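Local coordinates for protein polymerase subunit PA (Dhori virus, PDB 4CGS) that forms the N-terminal domain of the PA subunit of a viral polymerase, the counterpart of orthomyxovirus cap-snatching domains, and probably binds RNA, at residues A[59-64]-A[91-96]; A[98-103]-A[119-124]. All coordinates share one frame; numbering follows the deposited sequence.

Contact 1 (A[59-64]-A[91-96])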
ATOM      1  N   ARG A  59      10.154  12.626  -2.367  1.00  7.99           N
ATOM      2  CA  ARG A  59       8.836  13.259  -2.272  1.00  7.16           C
ATOM      3  C   ARG A  59       8.038  12.749  -1.110  1.00  7.26           C
ATOM      4  O   ARG A  59       7.220  13.451  -0.557  1.00  7.98           O
ATOM      5  CB  ARG A  59       8.115  13.121  -3.577  1.00  8.11           C
ATOM      6  CG  ARG A  59       6.684  13.619  -3.573  1.00  8.39           C
ATOM      7  CD  ARG A  59       6.128  13.491  -4.974  1.00  8.53           C
ATOM      8  NE  ARG A  59       4.671  13.658  -5.002  1.00 10.35           N
ATOM      9  CZ  ARG A  59       3.874  13.520  -6.039  1.00 10.73           C
ATOM     10  NH1 ARG A  59       4.353  13.091  -7.170  1.00 12.77           N
ATOM     11  NH2 ARG A  59       2.577  13.655  -5.870  1.00 11.82           N
ATOM     12  N   TYR A  60       8.211  11.481  -0.782  1.00  6.65           N
ATOM     13  CA  TYR A  60       7.371  10.790   0.170  1.00  7.94           C
ATOM     14  C   TYR A  60       8.114  10.336   1.377  1.00  7.34           C
ATOM     15  O   TYR A  60       9.303   9.991   1.280  1.00  8.04           O
ATOM     16  CB  TYR A  60       6.767   9.519  -0.461  1.00  8.30           C
ATOM     17  CG  TYR A  60       5.794   9.826  -1.567  1.00  6.53           C
ATOM     18  CD1 TYR A  60       4.440  10.088  -1.328  1.00  6.16           C
ATOM     19  CD2 TYR A  60       6.214   9.903  -2.902  1.00  7.09           C
ATOM     20  CE1 TYR A  60       3.552  10.344  -2.362  1.00  6.33           C
ATOM     21  CE2 TYR A  60       5.344  10.137  -3.926  1.00  6.37           C
ATOM     22  CZ  TYR A  60       4.000  10.351  -3.666  1.00  6.79           C
ATOM     23  OH  TYR A  60       3.169  10.609  -4.757  1.00  6.41           O
ATOM     24  N   ILE A  61       7.451  10.377   2.516  1.00  7.43           N
ATOM     25  CA  ILE A  61       7.837   9.648   3.726  1.00  7.90           C
ATOM     26  C   ILE A  61       6.899   8.478   3.881  1.00  7.24           C
ATOM     27  O   ILE A  61       5.686   8.668   3.870  1.00  8.81           O
ATOM     28  CB  ILE A  61       7.764  10.560   4.975  1.00  8.25           C
ATOM     29  CG1 ILE A  61       8.738  11.747   4.784  1.00 10.78           C
ATOM     30  CG2 ILE A  61       8.080   9.778   6.224  1.00 11.89           C
ATOM     31  CD1 ILE A  61       8.586  12.844   5.869  1.00 16.86           C
ATOM     32  N   VAL A  62       7.409   7.271   3.967  1.00  6.49           N
ATOM     33  CA  VAL A  62       6.579   6.105   4.164  1.00  6.14           C
ATOM     34  C   VAL A  62       6.429   5.854   5.615  1.00  6.77           C
ATOM     35  O   VAL A  62       7.423   5.563   6.295  1.00  7.36           O
ATOM     36  CB  VAL A  62       7.165   4.821   3.430  1.00  6.76           C
ATOM     37  CG1 VAL A  62       6.315   3.592   3.774  1.00  8.74           C
ATOM     38  CG2 VAL A  62       7.244   5.011   1.906  1.00  7.93           C
ATOM     39  N   ASN A  63       5.200   5.938   6.136  1.00  6.34           N
ATOM     40  CA  ASN A  63       4.934   5.661   7.557  1.00  6.42           C
ATOM     41  C   ASN A  63       4.562   4.183   7.767  1.00  6.97           C
ATOM     42  O   ASN A  63       4.650   3.703   8.896  1.00  6.57           O
ATOM     43  CB  ASN A  63       3.749   6.530   8.055  1.00  6.49           C
ATOM     44  CG  ASN A  63       3.996   7.971   8.147  1.00  8.33           C
ATOM     45  OD1 ASN A  63       3.083   8.761   7.891  1.00  9.73           O
ATOM     46  ND2 ASN A  63       5.214   8.359   8.491  1.00  6.41           N
ATOM     47  N   MET A  64       4.054   3.460   6.778  1.00  5.76           N
ATOM     48  CA  MET A  64       3.674   2.094   6.991  1.00  6.25           C
ATOM     49  C   MET A  64       4.829   1.284   7.514  1.00  5.57           C
ATOM     50  O   MET A  64       5.972   1.426   7.054  1.00  6.18           O
ATOM     51  CB  MET A  64       3.147   1.476   5.731  1.00  5.90           C
ATOM     52  CG  MET A  64       2.610   0.112   5.917  1.00  6.10           C
ATOM     53  SD  MET A  64       1.855  -0.553   4.396  1.00  6.26           S
ATOM     54  CE  MET A  64       1.530  -2.244   4.889  1.00  7.00           C
ATOM     55  N   LEU A  91       3.384  10.319   3.604  1.00  6.17           N
ATOM     56  CA  LEU A  91       3.273  11.737   3.520  1.00  6.48           C
ATOM     57  C   LEU A  91       3.793  12.184   2.147  1.00  5.89           C
ATOM     58  O   LEU A  91       4.916  11.836   1.804  1.00  7.48           O
ATOM     59  CB  LEU A  91       4.004  12.408   4.646  1.00  7.26           C
ATOM     60  CG  LEU A  91       3.709  12.032   6.075  1.00  7.08           C
ATOM     61  CD1 LEU A  91       4.544  12.871   7.029  1.00 10.56           C
ATOM     62  CD2 LEU A  91       2.202  12.089   6.352  1.00  8.26           C
ATOM     63  N   ASP A  92       2.993  12.949   1.386  1.00  6.91           N
ATOM     64  CA  ASP A  92       3.376  13.460   0.107  1.00  6.81           C
ATOM     65  C   ASP A  92       3.831  14.905   0.358  1.00  6.98           C
ATOM     66  O   ASP A  92       3.003  15.780   0.636  1.00  8.24           O
ATOM     67  CB  ASP A  92       2.186  13.427  -0.823  1.00  7.57           C
ATOM     68  CG  ASP A  92       2.472  14.009  -2.185  1.00  9.08           C
ATOM     69  OD1 ASP A  92       3.464  14.716  -2.392  1.00  9.08           O
ATOM     70  OD2 ASP A  92       1.651  13.745  -3.121  1.00  9.97           O
ATOM     71  N   LEU A  93       5.143  15.130   0.331  1.00  7.85           N
ATOM     72  CA  LEU A  93       5.692  16.431   0.688  1.00  8.45           C
ATOM     73  C   LEU A  93       5.540  17.468  -0.439  1.00  8.81           C
ATOM     74  O   LEU A  93       5.698  18.710  -0.241  1.00 10.70           O
ATOM     75  CB  LEU A  93       7.139  16.266   1.089  1.00  7.80           C
ATOM     76  CG  LEU A  93       7.444  15.227   2.180  1.00  8.98           C
ATOM     77  CD1 LEU A  93       8.920  15.239   2.575  1.00 11.39           C
ATOM     78  CD2 LEU A  93       6.540  15.516   3.382  1.00 10.25           C
ATOM     79  N   LYS A  94       5.249  17.006  -1.640  1.00  9.15           N
ATOM     80  CA  LYS A  94       4.994  17.935  -2.804  1.00 10.15           C
ATOM     81  C   LYS A  94       3.619  18.489  -2.688  1.00 11.49           C
ATOM     82  O   LYS A  94       3.448  19.730  -2.695  1.00 12.51           O
ATOM     83  CB  LYS A  94       5.244  17.215  -4.108  1.00 10.04           C
ATOM     84  CG  LYS A  94       4.868  18.042  -5.299  1.00 11.43           C
ATOM     85  CD  LYS A  94       4.958  17.195  -6.551  1.00 16.00           C
ATOM     86  CE  LYS A  94       4.540  17.957  -7.786  1.00 21.11           C
ATOM     87  NZ  LYS A  94       4.525  17.006  -8.910  1.00 29.31           N
ATOM     88  N   GLU A  95       2.646  17.622  -2.606  1.00 11.31           N
ATOM     89  CA  GLU A  95       1.228  18.012  -2.576  1.00 11.92           C
ATOM     90  C   GLU A  95       0.748  18.398  -1.167  1.00 11.93           C
ATOM     91  O   GLU A  95      -0.343  18.988  -1.031  1.00 13.44           O
ATOM     92  CB  GLU A  95       0.349  16.910  -3.191  1.00 13.93           C
ATOM     93  CG  GLU A  95       0.656  16.656  -4.655  1.00 15.03           C
ATOM     94  CD  GLU A  95       0.470  17.850  -5.538  1.00 18.28           C
ATOM     95  OE1 GLU A  95      -0.341  18.706  -5.171  1.00 23.91           O
ATOM     96  OE2 GLU A  95       1.133  17.896  -6.590  1.00 21.34           O
ATOM     97  N   ARG A  96       1.538  18.081  -0.128  1.00  9.69           N
ATOM     98  CA  ARG A  96       1.162  18.380   1.260  1.00 10.78           C
ATOM     99  C   ARG A  96      -0.123  17.590   1.592  1.00 10.77           C
ATOM    100  O   ARG A  96      -1.096  18.165   2.072  1.00 11.14           O
ATOM    101  CB  ARG A  96       0.993  19.883   1.521  1.00 14.08           C
ATOM    102  CG  ARG A  96       2.159  20.715   1.041  1.00 17.42           C
ATOM    103  CD  ARG A  96       3.324  20.542   2.038  1.00 17.25           C
ATOM    104  NE  ARG A  96       2.888  20.958   3.394  1.00 22.33           N
ATOM    105  CZ  ARG A  96       3.585  20.770   4.502  1.00 19.17           C
ATOM    106  NH1 ARG A  96       4.723  20.136   4.431  1.00 18.12           N
ATOM    107  NH2 ARG A  96       3.061  21.109   5.708  1.00 17.26           N
TER
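The guanidinium of Arg59 lies between Lys94 and the hydroxyl of Tyr60, with Asp92 at its edge. Lys94 CD sits over the centre of one face, 3.8 Å above the plane, and Tyr60 OH is over the centre of the opposite face. The Tyr60 ring in turn carries Arg59 CG over one of its faces, offset toward the rim, while its CE1 is 3.7 Å from Asp92 CB. At the guanidinium edge the carboxylate is gripped side-on: Arg59 NE bonds Asp92 OD1 at 3.1 Å, and Arg59 NH2 bonds Asp92 OD2 at 2.9 Å, completing a salt bridge. The two planes are 49° apart. OD2 is met on its syn side, somewhat out of the carboxylate plane, and OD1 from further above it. An arginine suits this place because its chain, extended from CG to NE and starting with CG anti to the backbone N (chi1 174°), carries two N-H groups to the aspartate. Asp92 is short enough to bond its own backbone too: OD1 also accepts from Lys94 N, an Asx turn, and from Glu95 N, which makes it an Asx motif where the chain leaves the strand. OD2 bonds Tyr137 OH, which Tyr60 OH reaches as well.

The backbones pair antiparallel. Ile61 and Leu91 form the hydrogen-bonded pair, and Leu93 N continues the pattern to Arg59 O at 2.8 Å. On the face of Ile61 and Leu91 the side chains are branched and apolar, with Ile61 CD1 4.1 Å from Leu93 CD1. Helix 68-78 packs on this face, against Ile61 and Leu93. Tyr137 of helix 132-137 meets the face of Tyr60 and Asp92, and strand 53-54 brings His54 against Arg59 and Lys94.

Contact 2 (A[98-103]-A[119-124])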
ATOM      1  N   GLY A  98      -1.648  13.566   3.113  1.00  6.85           N
ATOM      2  CA  GLY A  98      -1.457  12.269   3.669  1.00  8.02           C
ATOM      3  C   GLY A  98      -2.092  11.267   2.726  1.00  6.34           C
ATOM      4  O   GLY A  98      -3.237  11.464   2.315  1.00  7.42           O
ATOM      5  N   VAL A  99      -1.392  10.210   2.429  1.00  6.36           N
ATOM      6  CA  VAL A  99      -1.833   9.202   1.480  1.00  6.20           C
ATOM      7  C   VAL A  99      -2.133   7.920   2.226  1.00  5.82           C
ATOM      8  O   VAL A  99      -1.304   7.398   2.928  1.00  6.97           O
ATOM      9  CB  VAL A  99      -0.778   8.962   0.372  1.00  5.69           C
ATOM     10  CG1 VAL A  99      -1.308   7.934  -0.642  1.00  8.03           C
ATOM     11  CG2 VAL A  99      -0.378  10.265  -0.311  1.00  8.33           C
ATOM     12  N   TYR A 100      -3.328   7.367   1.994  1.00  5.20           N
ATOM     13  CA  TYR A 100      -3.722   6.074   2.551  1.00  5.75           C
ATOM     14  C   TYR A 100      -3.820   5.129   1.349  1.00  6.76           C
ATOM     15  O   TYR A 100      -4.352   5.529   0.312  1.00  9.08           O
ATOM     16  CB  TYR A 100      -5.034   6.168   3.264  1.00  8.15           C
ATOM     17  CG  TYR A 100      -5.102   7.199   4.394  1.00  7.61           C
ATOM     18  CD1 TYR A 100      -5.405   8.479   4.090  1.00 10.25           C
ATOM     19  CD2 TYR A 100      -4.858   6.860   5.734  1.00  8.83           C
ATOM     20  CE1 TYR A 100      -5.489   9.489   5.043  1.00 10.95           C
ATOM     21  CE2 TYR A 100      -4.942   7.871   6.743  1.00  9.08           C
ATOM     22  CZ  TYR A 100      -5.281   9.144   6.339  1.00  9.34           C
ATOM     23  OH  TYR A 100      -5.379  10.192   7.287  1.00 10.98           O
ATOM     24  N   VAL A 101      -3.331   3.906   1.505  1.00  5.57           N
ATOM     25  CA  VAL A 101      -3.389   2.896   0.418  1.00  6.00           C
ATOM     26  C   VAL A 101      -4.316   1.778   0.856  1.00  7.14           C
ATOM     27  O   VAL A 101      -4.156   1.224   1.961  1.00  7.85           O
ATOM     28  CB  VAL A 101      -2.001   2.369   0.144  1.00  6.39           C
ATOM     29  CG1 VAL A 101      -2.018   1.246  -0.901  1.00  8.41           C
ATOM     30  CG2 VAL A 101      -1.074   3.473  -0.319  1.00  7.95           C
ATOM     31  N   LYS A 102      -5.231   1.422  -0.012  1.00  7.81           N
ATOM     32  CA  LYS A 102      -6.132   0.336   0.160  1.00  9.60           C
ATOM     33  C   LYS A 102      -6.075  -0.628  -1.040  1.00  8.67           C
ATOM     34  O   LYS A 102      -6.250  -0.191  -2.189  1.00  8.70           O
ATOM     35  CB  LYS A 102      -7.590   0.899   0.457  1.00 13.09           C
ATOM     36  CG  LYS A 102      -7.818   1.691   1.764  1.00 20.25           C
ATOM     37  CD  LYS A 102      -9.307   1.827   2.146  1.00 26.04           C
ATOM     38  CE  LYS A 102      -9.538   2.333   3.592  1.00 22.52           C
ATOM     39  NZ  LYS A 102     -10.954   2.207   4.136  1.00 19.81           N
ATOM     40  N   VAL A 103      -5.889  -1.899  -0.759  1.00 10.22           N
ATOM     41  CA  VAL A 103      -5.868  -2.943  -1.753  1.00 10.67           C
ATOM     42  C   VAL A 103      -7.173  -3.741  -1.676  1.00 11.83           C
ATOM     43  O   VAL A 103      -7.542  -4.297  -0.654  1.00 16.69           O
ATOM     44  CB  VAL A 103      -4.678  -3.918  -1.564  1.00 14.03           C
ATOM     45  CG1 VAL A 103      -4.712  -5.024  -2.607  1.00 16.10           C
ATOM     46  CG2 VAL A 103      -3.378  -3.130  -1.571  1.00 15.12           C
ATOM     47  N   GLU A 119      -6.075  14.896   2.472  1.00  7.33           N
ATOM     48  CA  GLU A 119      -5.924  13.423   2.338  1.00  6.67           C
ATOM     49  C   GLU A 119      -6.141  12.956   0.912  1.00  6.20           C
ATOM     50  O   GLU A 119      -7.032  13.471   0.188  1.00  8.41           O
ATOM     51  CB  GLU A 119      -6.929  12.692   3.243  1.00  8.11           C
ATOM     52  CG  GLU A 119      -6.745  12.948   4.749  1.00  8.30           C
ATOM     53  CD  GLU A 119      -7.814  12.246   5.603  1.00  7.89           C
ATOM     54  OE1 GLU A 119      -8.937  12.143   5.082  1.00 10.94           O
ATOM     55  OE2 GLU A 119      -7.445  11.868   6.708  1.00  9.97           O
ATOM     56  N   ILE A 120      -5.441  11.903   0.546  1.00  7.15           N
ATOM     57  CA  ILE A 120      -5.618  11.177  -0.685  1.00  8.34           C
ATOM     58  C   ILE A 120      -5.733   9.693  -0.339  1.00  6.88           C
ATOM     59  O   ILE A 120      -4.889   9.129   0.339  1.00  8.74           O
ATOM     60  CB  ILE A 120      -4.397  11.367  -1.657  1.00 11.60           C
ATOM     61  CG1 ILE A 120      -4.290  12.800  -2.078  1.00 15.79           C
ATOM     62  CG2 ILE A 120      -4.512  10.331  -2.834  1.00 13.13           C
ATOM     63  CD1 ILE A 120      -5.372  13.276  -2.986  1.00 17.92           C
ATOM     64  N   PHE A 121      -6.742   9.001  -0.873  1.00  7.91           N
ATOM     65  CA  PHE A 121      -6.896   7.568  -0.697  1.00  8.19           C
ATOM     66  C   PHE A 121      -6.626   6.867  -2.048  1.00  8.46           C
ATOM     67  O   PHE A 121      -7.463   6.816  -2.902  1.00 10.16           O
ATOM     68  CB  PHE A 121      -8.318   7.249  -0.193  1.00 11.33           C
ATOM     69  CG  PHE A 121      -8.559   7.476   1.316  1.00 14.35           C
ATOM     70  CD1 PHE A 121      -8.523   8.767   1.815  1.00 19.39           C
ATOM     71  CD2 PHE A 121      -8.785   6.428   2.216  1.00 19.33           C
ATOM     72  CE1 PHE A 121      -8.760   9.044   3.135  1.00 20.65           C
ATOM     73  CE2 PHE A 121      -8.959   6.706   3.558  1.00 18.66           C
ATOM     74  CZ  PHE A 121      -8.982   8.027   4.008  1.00 19.61           C
ATOM     75  N   VAL A 122      -5.454   6.257  -2.131  1.00  6.74           N
ATOM     76  CA  VAL A 122      -5.074   5.379  -3.264  1.00  6.90           C
ATOM     77  C   VAL A 122      -5.809   4.085  -3.079  1.00  6.80           C
ATOM     78  O   VAL A 122      -5.640   3.374  -2.040  1.00  8.36           O
ATOM     79  CB  VAL A 122      -3.543   5.178  -3.312  1.00  6.80           C
ATOM     80  CG1 VAL A 122      -3.155   4.001  -4.171  1.00  8.30           C
ATOM     81  CG2 VAL A 122      -2.856   6.495  -3.751  1.00  8.94           C
ATOM     82  N   ARG A 123      -6.587   3.713  -4.108  0.60  6.35           N
ATOM     83  CA  ARG A 123      -7.486   2.558  -4.048  0.60  6.76           C
ATOM     84  C   ARG A 123      -7.262   1.725  -5.289  0.60  6.05           C
ATOM     85  O   ARG A 123      -7.511   2.165  -6.410  0.60  8.15           O
ATOM     86  CB  ARG A 123      -8.968   2.945  -3.944  0.60  7.75           C
ATOM     87  CG  ARG A 123      -9.395   3.450  -2.539  0.60  9.09           C
ATOM     88  CD  ARG A 123     -10.869   3.839  -2.564  0.60 10.01           C
ATOM     89  NE  ARG A 123     -11.512   3.870  -1.225  0.60 10.31           N
ATOM     90  CZ  ARG A 123     -12.001   4.957  -0.601  0.60  9.51           C
ATOM     91  NH1 ARG A 123     -11.904   6.177  -1.162  0.60 11.67           N
ATOM     92  NH2 ARG A 123     -12.652   4.812   0.580  0.60 10.28           N
ATOM     93  N   VAL A 124      -6.678   0.545  -5.094  1.00  6.75           N
ATOM     94  CA  VAL A 124      -6.270  -0.319  -6.201  1.00  7.00           C
ATOM     95  C   VAL A 124      -6.789  -1.698  -5.976  1.00  7.43           C
ATOM     96  O   VAL A 124      -6.872  -2.188  -4.830  1.00  8.82           O
ATOM     97  CB  VAL A 124      -4.740  -0.316  -6.374  1.00  6.73           C
ATOM     98  CG1 VAL A 124      -4.174   1.061  -6.714  1.00  9.75           C
ATOM     99  CG2 VAL A 124      -3.982  -0.883  -5.186  1.00  9.59           C
TER
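Tyr100 and Phe121, neighbours across two parallel strands, stack their rings on one face of the sheet and make its tightly packed part. The stack is offset, with planes 23° apart, and Tyr100 CD1 comes within 3.5 Å of Phe121 CE1; Tyr100 CB also lies over the Phe121 ring, a CH-pi contact. Tyr100 CG stands anti to the carbonyl carbon (chi1 -57°), and from there the ring runs back beside Glu119. Glu119 CB lies at the ring edge, and Tyr100 OH donates to Glu119 OE2 at 2.7 Å, coming from above the carboxylate plane, with ring and carboxylate turned 83° apart. A tyrosine suits this position by stacking with its ring and bonding with its tip; the glutamate chain, extended beyond CG, meets that tip with OE2 and still gives OE1 to a salt bridge with Arg84.

Further along the same face, the solvent side belongs to Lys102, whose CE lies at the edge of the Phe121 ring, 4.4 Å from its CD2.

Gly98, Tyr100 and Lys102 supply the backbone bonds to the other strand, as from Tyr100 N to Ile120 O at 2.9 Å and from Val124 N to Lys102 O at 3.0 Å; the bond from Val122 N to Tyr100 O is bent. The other face is built of beta-branched residues, which favour extended chains and pack on a largely buried face: Val99 CG1 touches Val122 CG2 at 3.8 Å, and Val101 CG2 is 4.2 Å from Val122 CB. Helix 132-137 covers this face at Val99, Ile120 and Val122, chiefly through Tyr137, and helix 31-44 reaches Val101 and Val103. Strand 119-125 is outermost in the sheet, while strand 97-104 has antiparallel strand 90-92 on its other flank.

In the fold
Following the chain from the N terminus, helix 31-44 precedes strand 57-62, where contact 1 begins. Contact 1 closes a 26-residue connection that contains helix 68-78 and ties strand 57-62 to strand 90-92. The chain then turns straight into strand 97-104, and contact 2 closes a shorter connection, without helix, to strand 119-125. The two loops are therefore in series, neither nested nor crossed. They meet inside one mixed sheet because strands 90-92 and 97-104 are neighbours: Asp92 CB packs 4.1 Å from Val99 CG2. Helix 132-137, which follows contact 2 in the chain, lies across the antiparallel pair of contact 1 and the parallel pair of contact 2.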